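Local coordinates for protein MavE (Legionella pneumophila subsp. pneumophila, PDB 6PIR) that acts as a virulence effector indispensable for endoplasmic reticulum-mediated remodelling of the Legionella-containing vacuole and for its evasion of lysosomes, at residues A[43-48]-A[68-73]; A[50-55]-A[105-110]; A[10-15]-A[129-134]. All blocks are in the same frame, centred on the assembly; numbering follows the deposited sequence.

Contact 1: residues A[43-48]-A[68-73]; sequences PRYQIN and AIAEAI
Tyr45, the tyrosine of the NPxY motif, lays one face of its ring against Ile73 of the helix segment 68-73. Ile73 CD1 lies 4.1 Å from the centroid of the Tyr45 ring, 18° off the normal, a CH-pi contact displaced toward the CD2/CE2 rim. The other branch of Ile73 serves the phenol end, with CG2 3.3 Å from Tyr45 OH. At the ring edge and close to its plane, Ala70 CB approaches Tyr45 CD2 at 4.0 Å. A second, buried apolar patch follows at Ile47: its CD1 lies 3.6 Å from Ile69 CG2 and also borders Ala70 CB. Extension of Ile47 (chi2 157°) carries CD1 toward the helix.

The rest of the segment is looser: Gln46 and Asn48 are exposed, Pro43 is poorly ordered, and the Arg44 side chain is not modelled beyond CB. The tyrosine is thus docked on the helical domain while the residues just before it are less well defined, consistent with greater mobility, in a motif of the kind recognised by phosphotyrosine-binding domains. Tyr45 and Ile73 both touch Arg95 of helix 85-106, and Ile47 reaches Leu99 there, so the loop packs beside helix 59-77 with helix 85-106 as a second wall.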
loop_
_atom_site.group_PDB
_atom_site.type_symbol
_atom_site.label_atom_id
_atom_site.label_comp_id
_atom_site.label_asym_id
_atom_site.label_seq_id
_atom_site.Cartn_x
_atom_site.Cartn_y
_atom_site.Cartn_z
ATOM N N PRO A 43 -4.021 -0.394 -13.749
ATOM C CA PRO A 43 -2.907 0.560 -13.631
ATOM C C PRO A 43 -1.567 -0.137 -13.410
ATOM O O PRO A 43 -1.488 -1.230 -12.845
ATOM C CB PRO A 43 -3.301 1.423 -12.421
ATOM C CG PRO A 43 -4.346 0.628 -11.684
ATOM C CD PRO A 43 -5.066 -0.165 -12.734
ATOM N N ARG A 44 -0.503 0.519 -13.877
ATOM C CA ARG A 44 0.874 0.032 -13.776
ATOM C C ARG A 44 1.602 0.987 -12.836
ATOM O O ARG A 44 1.958 2.098 -13.230
ATOM C CB ARG A 44 1.541 -0.036 -15.148
ATOM N N TYR A 45 1.798 0.564 -11.590
ATOM C CA TYR A 45 2.385 1.435 -10.580
ATOM C C TYR A 45 3.900 1.324 -10.445
ATOM O O TYR A 45 4.489 2.129 -9.706
ATOM C CB TYR A 45 1.743 1.168 -9.215
ATOM C CG TYR A 45 0.296 1.571 -9.174
ATOM C CD1 TYR A 45 -0.100 2.850 -9.550
ATOM C CD2 TYR A 45 -0.661 0.700 -8.707
ATOM C CE1 TYR A 45 -1.430 3.213 -9.523
ATOM C CE2 TYR A 45 -1.982 1.053 -8.659
ATOM C CZ TYR A 45 -2.372 2.316 -9.059
ATOM O OH TYR A 45 -3.707 2.674 -9.019
ATOM N N GLN A 46 4.543 0.355 -11.106
ATOM C CA GLN A 46 5.987 0.129 -10.974
ATOM C C GLN A 46 6.397 -0.054 -9.509
ATOM O O GLN A 46 7.347 0.555 -9.029
ATOM C CB GLN A 46 6.789 1.283 -11.596
ATOM C CG GLN A 46 6.397 1.752 -12.984
ATOM C CD GLN A 46 7.160 3.018 -13.348
ATOM O OE1 GLN A 46 7.258 3.952 -12.541
ATOM N NE2 GLN A 46 7.730 3.046 -14.545
ATOM N N ILE A 47 5.665 -0.899 -8.784
ATOM C CA ILE A 47 5.959 -1.068 -7.358
ATOM C C ILE A 47 7.253 -1.850 -7.162
ATOM O O ILE A 47 8.054 -1.529 -6.271
ATOM C CB ILE A 47 4.767 -1.748 -6.658
ATOM C CG1 ILE A 47 3.504 -0.893 -6.836
ATOM C CG2 ILE A 47 5.049 -1.972 -5.189
ATOM C CD1 ILE A 47 2.191 -1.669 -6.685
ATOM N N ASN A 48 7.515 -2.835 -8.039
ATOM C CA ASN A 48 8.726 -3.659 -7.955
ATOM C C ASN A 48 9.994 -2.824 -7.804
ATOM O O ASN A 48 10.867 -3.138 -6.981
ATOM C CB ASN A 48 8.842 -4.535 -9.207
ATOM C CG ASN A 48 8.223 -5.890 -9.028
ATOM O OD1 ASN A 48 7.919 -6.290 -7.910
ATOM N ND2 ASN A 48 8.014 -6.609 -10.134
ATOM N N ALA A 68 -0.682 -6.669 -3.380
ATOM C CA ALA A 68 -1.417 -6.117 -2.249
ATOM C C ALA A 68 -1.438 -4.597 -2.290
ATOM O O ALA A 68 -2.459 -3.984 -1.973
ATOM C CB ALA A 68 -0.835 -6.614 -0.936
ATOM N N ILE A 69 -0.310 -3.971 -2.626
ATOM C CA ILE A 69 -0.272 -2.512 -2.733
ATOM C C ILE A 69 -1.233 -2.027 -3.818
ATOM O O ILE A 69 -1.952 -1.040 -3.631
ATOM C CB ILE A 69 1.155 -2.017 -3.008
ATOM C CG1 ILE A 69 2.048 -2.162 -1.764
ATOM C CG2 ILE A 69 1.123 -0.551 -3.440
ATOM C CD1 ILE A 69 1.756 -1.165 -0.629
ATOM N N ALA A 70 -1.179 -2.647 -5.008
ATOM C CA ALA A 70 -2.046 -2.212 -6.101
ATOM C C ALA A 70 -3.511 -2.373 -5.719
ATOM O O ALA A 70 -4.332 -1.483 -5.997
ATOM C CB ALA A 70 -1.715 -2.967 -7.393
ATOM N N GLU A 71 -3.835 -3.456 -5.004
ATOM C CA GLU A 71 -5.206 -3.688 -4.563
ATOM C C GLU A 71 -5.610 -2.671 -3.519
ATOM O O GLU A 71 -6.751 -2.202 -3.521
ATOM C CB GLU A 71 -5.353 -5.103 -4.009
ATOM C CG GLU A 71 -5.312 -6.170 -5.118
ATOM C CD GLU A 71 -4.723 -7.500 -4.667
ATOM O OE1 GLU A 71 -4.655 -7.791 -3.459
ATOM O OE2 GLU A 71 -4.322 -8.281 -5.535
ATOM N N ALA A 72 -4.692 -2.342 -2.616
ATOM C CA ALA A 72 -4.962 -1.346 -1.597
ATOM C C ALA A 72 -5.254 0.006 -2.230
ATOM O O ALA A 72 -6.232 0.666 -1.869
ATOM C CB ALA A 72 -3.767 -1.240 -0.639
ATOM N N ILE A 73 -4.437 0.415 -3.202
ATOM C CA ILE A 73 -4.661 1.696 -3.885
ATOM C C ILE A 73 -6.017 1.700 -4.588
ATOM O O ILE A 73 -6.771 2.677 -4.512
ATOM C CB ILE A 73 -3.515 1.988 -4.868
ATOM C CG1 ILE A 73 -2.206 2.193 -4.127
ATOM C CG2 ILE A 73 -3.838 3.181 -5.762
ATOM C CD1 ILE A 73 -1.009 2.166 -5.019
#

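Contact 2: residues A[50-55]-A[105-110]; sequences RITNAD and LLTANT
Thr52 and Thr107 join the loop that precedes helix 59-77 to the C-terminal end of helix 85-106, within the all-helical domain of MavE, a protein that in full length also has a C-terminal transmembrane helix. The first shell centres on one nearly linear hydrogen bond: Thr52 N donates to Thr107 OG1 at 2.8 Å, with an angle of 176° at the hydrogen. A chi1 of 59° sets Thr107 OG1 between its own backbone N and carbonyl carbon, from where it meets the amide of the loop. The methyl branch of the same threonine turns to Ile51. Ile51 CG1 and CG2 both lie 4.1 Å from Thr107 CG2, the two side chains crossing at about a right angle, and Ile51 CG2 comes to 3.9 Å from Thr107 CB. On the Thr52 side, CG2 rests 4.1 Å from Ala108 CA, extending the apolar contact past Thr107.

The next shell fixes the hydroxyls. Thr107 OG1 is also hydrogen-bonded to Val103 O, and Thr52 OG1 to Pro104 O, so both threonines engage carbonyls of the last turn of helix 85-106. Around the apolar side, Phe65 of helix 59-77 and Trp57 each touch both Ile51 and Thr107, which are buried. Farther out, Arg50 turns its guanidinium away from the threonines: NH2 forms a salt bridge with Asp100, tying the loop to helix 85-106, while NH1 is hydrogen-bonded to Gln46 O within the loop. Just past Leu106, Ala108 N donates to Leu105 O at 3.2 Å.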
loop_
_atom_site.group_PDB
_atom_site.type_symbol
_atom_site.label_atom_id
_atom_site.label_comp_id
_atom_site.label_asym_id
_atom_site.label_seq_id
_atom_site.Cartn_x
_atom_site.Cartn_y
_atom_site.Cartn_z
ATOM N N ARG A 50 10.592 -0.143 -6.329
ATOM C CA ARG A 50 10.707 0.614 -5.085
ATOM C C ARG A 50 10.978 -0.267 -3.863
ATOM O O ARG A 50 11.094 0.240 -2.744
ATOM C CB ARG A 50 9.429 1.436 -4.908
ATOM C CG ARG A 50 9.223 2.482 -6.028
ATOM C CD ARG A 50 7.755 2.903 -6.215
ATOM N NE ARG A 50 7.616 4.177 -6.930
ATOM C CZ ARG A 50 7.727 4.323 -8.247
ATOM N NH1 ARG A 50 7.976 3.258 -9.008
ATOM N NH2 ARG A 50 7.582 5.524 -8.806
ATOM N N ILE A 51 11.066 -1.580 -4.045
ATOM C CA ILE A 51 11.289 -2.483 -2.922
ATOM C C ILE A 51 12.727 -2.394 -2.442
ATOM O O ILE A 51 13.669 -2.512 -3.232
ATOM C CB ILE A 51 10.935 -3.924 -3.335
ATOM C CG1 ILE A 51 9.440 -4.031 -3.614
ATOM C CG2 ILE A 51 11.331 -4.913 -2.245
ATOM C CD1 ILE A 51 8.972 -5.436 -4.095
ATOM N N THR A 52 12.907 -2.189 -1.138
ATOM C CA THR A 52 14.236 -2.139 -0.551
ATOM C C THR A 52 14.912 -3.501 -0.565
ATOM O O THR A 52 14.340 -4.504 -0.124
ATOM C CB THR A 52 14.147 -1.629 0.877
ATOM O OG1 THR A 52 13.643 -0.295 0.826
ATOM C CG2 THR A 52 15.511 -1.645 1.539
ATOM N N ASN A 53 16.153 -3.512 -1.043
ATOM C CA ASN A 53 16.955 -4.721 -1.165
ATOM C C ASN A 53 16.186 -5.778 -1.938
ATOM O O ASN A 53 16.056 -6.921 -1.513
ATOM C CB ASN A 53 17.409 -5.229 0.194
ATOM C CG ASN A 53 18.383 -4.267 0.870
ATOM O OD1 ASN A 53 19.178 -3.583 0.195
ATOM N ND2 ASN A 53 18.329 -4.204 2.196
ATOM N N ALA A 54 15.679 -5.359 -3.093
ATOM C CA ALA A 54 14.796 -6.200 -3.889
ATOM C C ALA A 54 15.475 -7.487 -4.363
ATOM O O ALA A 54 14.792 -8.486 -4.605
ATOM C CB ALA A 54 14.290 -5.387 -5.078
ATOM N N ASP A 55 16.802 -7.482 -4.522
ATOM C CA ASP A 55 17.531 -8.682 -4.939
ATOM C C ASP A 55 17.571 -9.753 -3.868
ATOM O O ASP A 55 17.893 -10.911 -4.187
ATOM C CB ASP A 55 18.948 -8.332 -5.378
ATOM C CG ASP A 55 18.960 -7.435 -6.586
ATOM O OD1 ASP A 55 17.966 -7.463 -7.348
ATOM O OD2 ASP A 55 19.957 -6.724 -6.785
ATOM N N LEU A 105 10.065 2.284 2.743
ATOM C CA LEU A 105 9.971 2.126 4.190
ATOM C C LEU A 105 9.341 0.795 4.549
ATOM O O LEU A 105 9.849 0.058 5.398
ATOM C CB LEU A 105 9.143 3.254 4.792
ATOM C CG LEU A 105 9.829 4.587 4.879
ATOM C CD1 LEU A 105 8.825 5.594 5.383
ATOM C CD2 LEU A 105 11.026 4.458 5.829
ATOM N N LEU A 106 8.211 0.493 3.928
ATOM C CA LEU A 106 7.475 -0.726 4.242
ATOM C C LEU A 106 8.285 -1.979 3.944
ATOM O O LEU A 106 8.127 -2.992 4.638
ATOM C CB LEU A 106 6.162 -0.752 3.448
ATOM C CG LEU A 106 5.085 0.282 3.783
ATOM C CD1 LEU A 106 4.098 0.324 2.652
ATOM C CD2 LEU A 106 4.379 -0.015 5.102
ATOM N N THR A 107 9.158 -1.940 2.930
ATOM C CA THR A 107 9.914 -3.118 2.504
ATOM C C THR A 107 11.305 -3.190 3.126
ATOM O O THR A 107 12.076 -4.107 2.815
ATOM C CB THR A 107 10.031 -3.153 0.978
ATOM O OG1 THR A 107 10.691 -1.971 0.516
ATOM C CG2 THR A 107 8.636 -3.249 0.327
ATOM N N ALA A 108 11.627 -2.279 4.037
ATOM C CA ALA A 108 12.924 -2.252 4.693
ATOM C C ALA A 108 12.904 -3.139 5.931
ATOM O O ALA A 108 11.862 -3.302 6.566
ATOM C CB ALA A 108 13.276 -0.814 5.096
ATOM N N ASN A 109 14.082 -3.692 6.282
ATOM C CA ASN A 109 14.307 -4.436 7.533
ATOM C C ASN A 109 13.356 -5.611 7.692
ATOM O O ASN A 109 12.889 -5.893 8.799
ATOM C CB ASN A 109 14.222 -3.552 8.776
ATOM C CG ASN A 109 15.253 -2.461 8.782
ATOM O OD1 ASN A 109 16.431 -2.723 8.552
ATOM N ND2 ASN A 109 14.830 -1.235 9.070
ATOM N N THR A 110 13.019 -6.274 6.593
ATOM C CA THR A 110 12.112 -7.406 6.711
ATOM C C THR A 110 12.872 -8.676 7.059
ATOM O O THR A 110 14.050 -8.863 6.718
ATOM C CB THR A 110 11.293 -7.627 5.435
ATOM O OG1 THR A 110 12.160 -7.934 4.323
ATOM C CG2 THR A 110 10.412 -6.391 5.159
#

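Contact 3: residues A[10-15]-A[129-134]; sequences FLINSL and ELIAKL
Ile12 and Leu130 mark the closest backbone approach of two helices that cross in a largely antiparallel sense, part of the twinned two-helix bundle of MavE. The short axes of 10-15 and 129-134 come within 10.1 Å, with a signed crossing angle of -139°, and the contact consists entirely of aliphatic side chains.

Leu130, the first residue of 129-134 to touch, divides its side chain between two partners. Its CB sits 3.8 Å from Ile12 CG1, whereas its CD1 branch reaches the CD1 of Leu11 at 4.1 Å. Leu11 is buried, and it continues inward to Leu98 and Tyr102 of helix 85-106, linking this surface pairing to the interior.

Ile131 leaves its helix more obliquely, but its extended chain (chi2 171°) returns CD1 to the interface. There it flanks Ile12 from another side: Ile131 CG1 lies 3.6 Å from Ile12 CD1, and Ile131 CD1 is 3.7 Å from Ile12 CG2. Both branches of Ile12 are therefore engaged by this one neighbour.

One turn beyond Leu130, Leu134 meets Ile12 tip to tip. Leu134 also leans on Arg5, Arg8 and Asn9 of helix 5-21, which carries the packing toward the N-terminus of the chain. Ile12, the central residue of the contact, is thus bordered in succession by Leu130, Ile131 and Leu134, while Arg127 adds a contact from the preceding turn of helix 115-134. At the meeting of the two methyl ends the exact placement is doubtful, since Leu134 CD1 stands 3.3 Å from Ile12 CD1, shorter than usual van der Waals contact.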
loop_
_atom_site.group_PDB
_atom_site.type_symbol
_atom_site.label_atom_id
_atom_site.label_comp_id
_atom_site.label_asym_id
_atom_site.label_seq_id
_atom_site.Cartn_x
_atom_site.Cartn_y
_atom_site.Cartn_z
ATOM N N PHE A 10 -5.016 8.983 3.049
ATOM C CA PHE A 10 -4.854 7.989 2.002
ATOM C C PHE A 10 -3.867 6.905 2.432
ATOM O O PHE A 10 -4.090 5.708 2.204
ATOM C CB PHE A 10 -4.361 8.667 0.737
ATOM C CG PHE A 10 -4.385 7.781 -0.465
ATOM C CD1 PHE A 10 -5.490 7.779 -1.311
ATOM C CD2 PHE A 10 -3.309 6.969 -0.771
ATOM C CE1 PHE A 10 -5.527 6.953 -2.444
ATOM C CE2 PHE A 10 -3.337 6.147 -1.886
ATOM C CZ PHE A 10 -4.450 6.143 -2.727
ATOM N N LEU A 11 -2.764 7.313 3.045
ATOM C CA LEU A 11 -1.783 6.360 3.536
ATOM C C LEU A 11 -2.392 5.472 4.604
ATOM O O LEU A 11 -2.174 4.263 4.604
ATOM C CB LEU A 11 -0.571 7.118 4.103
ATOM C CG LEU A 11 0.316 7.855 3.107
ATOM C CD1 LEU A 11 1.264 8.769 3.894
ATOM C CD2 LEU A 11 1.092 6.899 2.197
ATOM N N ILE A 12 -3.099 6.061 5.573
ATOM C CA ILE A 12 -3.663 5.253 6.658
ATOM C C ILE A 12 -4.618 4.185 6.103
ATOM O O ILE A 12 -4.589 3.005 6.500
ATOM C CB ILE A 12 -4.374 6.160 7.666
ATOM C CG1 ILE A 12 -3.336 6.946 8.474
ATOM C CG2 ILE A 12 -5.283 5.355 8.560
ATOM C CD1 ILE A 12 -3.948 8.052 9.204
ATOM N N ASN A 13 -5.486 4.580 5.176
ATOM C CA ASN A 13 -6.448 3.603 4.639
ATOM C C ASN A 13 -5.775 2.569 3.755
ATOM O O ASN A 13 -6.186 1.385 3.716
ATOM C CB ASN A 13 -7.524 4.338 3.863
ATOM C CG ASN A 13 -8.428 5.116 4.754
ATOM O OD1 ASN A 13 -8.680 4.715 5.887
ATOM N ND2 ASN A 13 -8.947 6.220 4.249
ATOM N N SER A 14 -4.764 3.006 3.006
ATOM C CA SER A 14 -4.006 2.093 2.161
ATOM C C SER A 14 -3.256 1.064 2.999
ATOM O O SER A 14 -3.240 -0.128 2.666
ATOM C CB SER A 14 -3.057 2.922 1.302
ATOM O OG SER A 14 -3.810 3.739 0.432
ATOM N N LEU A 15 -2.629 1.516 4.088
ATOM C CA LEU A 15 -1.955 0.614 4.996
ATOM C C LEU A 15 -2.921 -0.350 5.650
ATOM O O LEU A 15 -2.598 -1.530 5.795
ATOM C CB LEU A 15 -1.191 1.413 6.051
ATOM C CG LEU A 15 -0.076 2.237 5.450
ATOM C CD1 LEU A 15 0.644 2.956 6.601
ATOM C CD2 LEU A 15 0.862 1.409 4.611
ATOM N N GLU A 129 1.188 5.407 14.067
ATOM C CA GLU A 129 1.821 6.704 14.302
ATOM C C GLU A 129 1.055 7.817 13.602
ATOM O O GLU A 129 0.774 8.873 14.200
ATOM C CB GLU A 129 3.277 6.665 13.837
ATOM C CG GLU A 129 4.165 5.763 14.681
ATOM C CD GLU A 129 5.336 5.271 13.896
ATOM O OE1 GLU A 129 5.562 5.801 12.796
ATOM O OE2 GLU A 129 5.987 4.307 14.327
ATOM N N LEU A 130 0.713 7.597 12.325
ATOM C CA LEU A 130 -0.028 8.617 11.594
ATOM C C LEU A 130 -1.388 8.854 12.225
ATOM O O LEU A 130 -1.811 10.008 12.380
ATOM C CB LEU A 130 -0.187 8.225 10.118
ATOM C CG LEU A 130 1.077 8.510 9.311
ATOM C CD1 LEU A 130 0.943 8.008 7.870
ATOM C CD2 LEU A 130 1.410 10.002 9.348
ATOM N N ILE A 131 -2.069 7.779 12.630
ATOM C CA ILE A 131 -3.387 7.929 13.228
ATOM C C ILE A 131 -3.286 8.720 14.516
ATOM O O ILE A 131 -4.106 9.613 14.779
ATOM C CB ILE A 131 -4.037 6.559 13.445
ATOM C CG1 ILE A 131 -4.430 5.987 12.100
ATOM C CG2 ILE A 131 -5.254 6.685 14.323
ATOM C CD1 ILE A 131 -4.870 4.602 12.194
ATOM N N ALA A 132 -2.272 8.410 15.334
ATOM C CA ALA A 132 -2.048 9.135 16.577
ATOM C C ALA A 132 -1.882 10.627 16.322
ATOM O O ALA A 132 -2.377 11.451 17.096
ATOM C CB ALA A 132 -0.821 8.568 17.284
ATOM N N LYS A 133 -1.228 11.005 15.223
ATOM C CA LYS A 133 -1.067 12.443 15.004
ATOM C C LYS A 133 -2.203 13.063 14.190
ATOM O O LYS A 133 -2.234 14.290 14.028
ATOM C CB LYS A 133 0.271 12.732 14.318
ATOM N N LEU A 134 -3.128 12.262 13.663
ATOM C CA LEU A 134 -4.347 12.853 13.107
ATOM C C LEU A 134 -5.357 13.128 14.199
ATOM O O LEU A 134 -6.000 14.184 14.210
ATOM C CB LEU A 134 -5.010 11.951 12.074
ATOM C CG LEU A 134 -4.536 11.883 10.638
ATOM C CD1 LEU A 134 -5.428 10.879 10.022
ATOM C CD2 LEU A 134 -4.699 13.210 9.929
#

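Contact 1 is the most interior, its centre about 7 Å from the centre of the chain; contact 2 is partly buried, and contact 3 lies at the surface on the opposite side of that centre from contact 1. Contacts 1 and 2 both pin the loop between helix 26-36 and helix 59-77, yet differently: contact 1 by aromatic and aliphatic packing, contact 2 by a threonine hydrogen bond together with apolar packing near a helix end. Contact 3 instead joins two helices by apolar packing alone and encloses the others along the chain. They touch one another by packing: for example Ile69 on Leu106, Leu106 on Leu15, and Ile73 on Phe10.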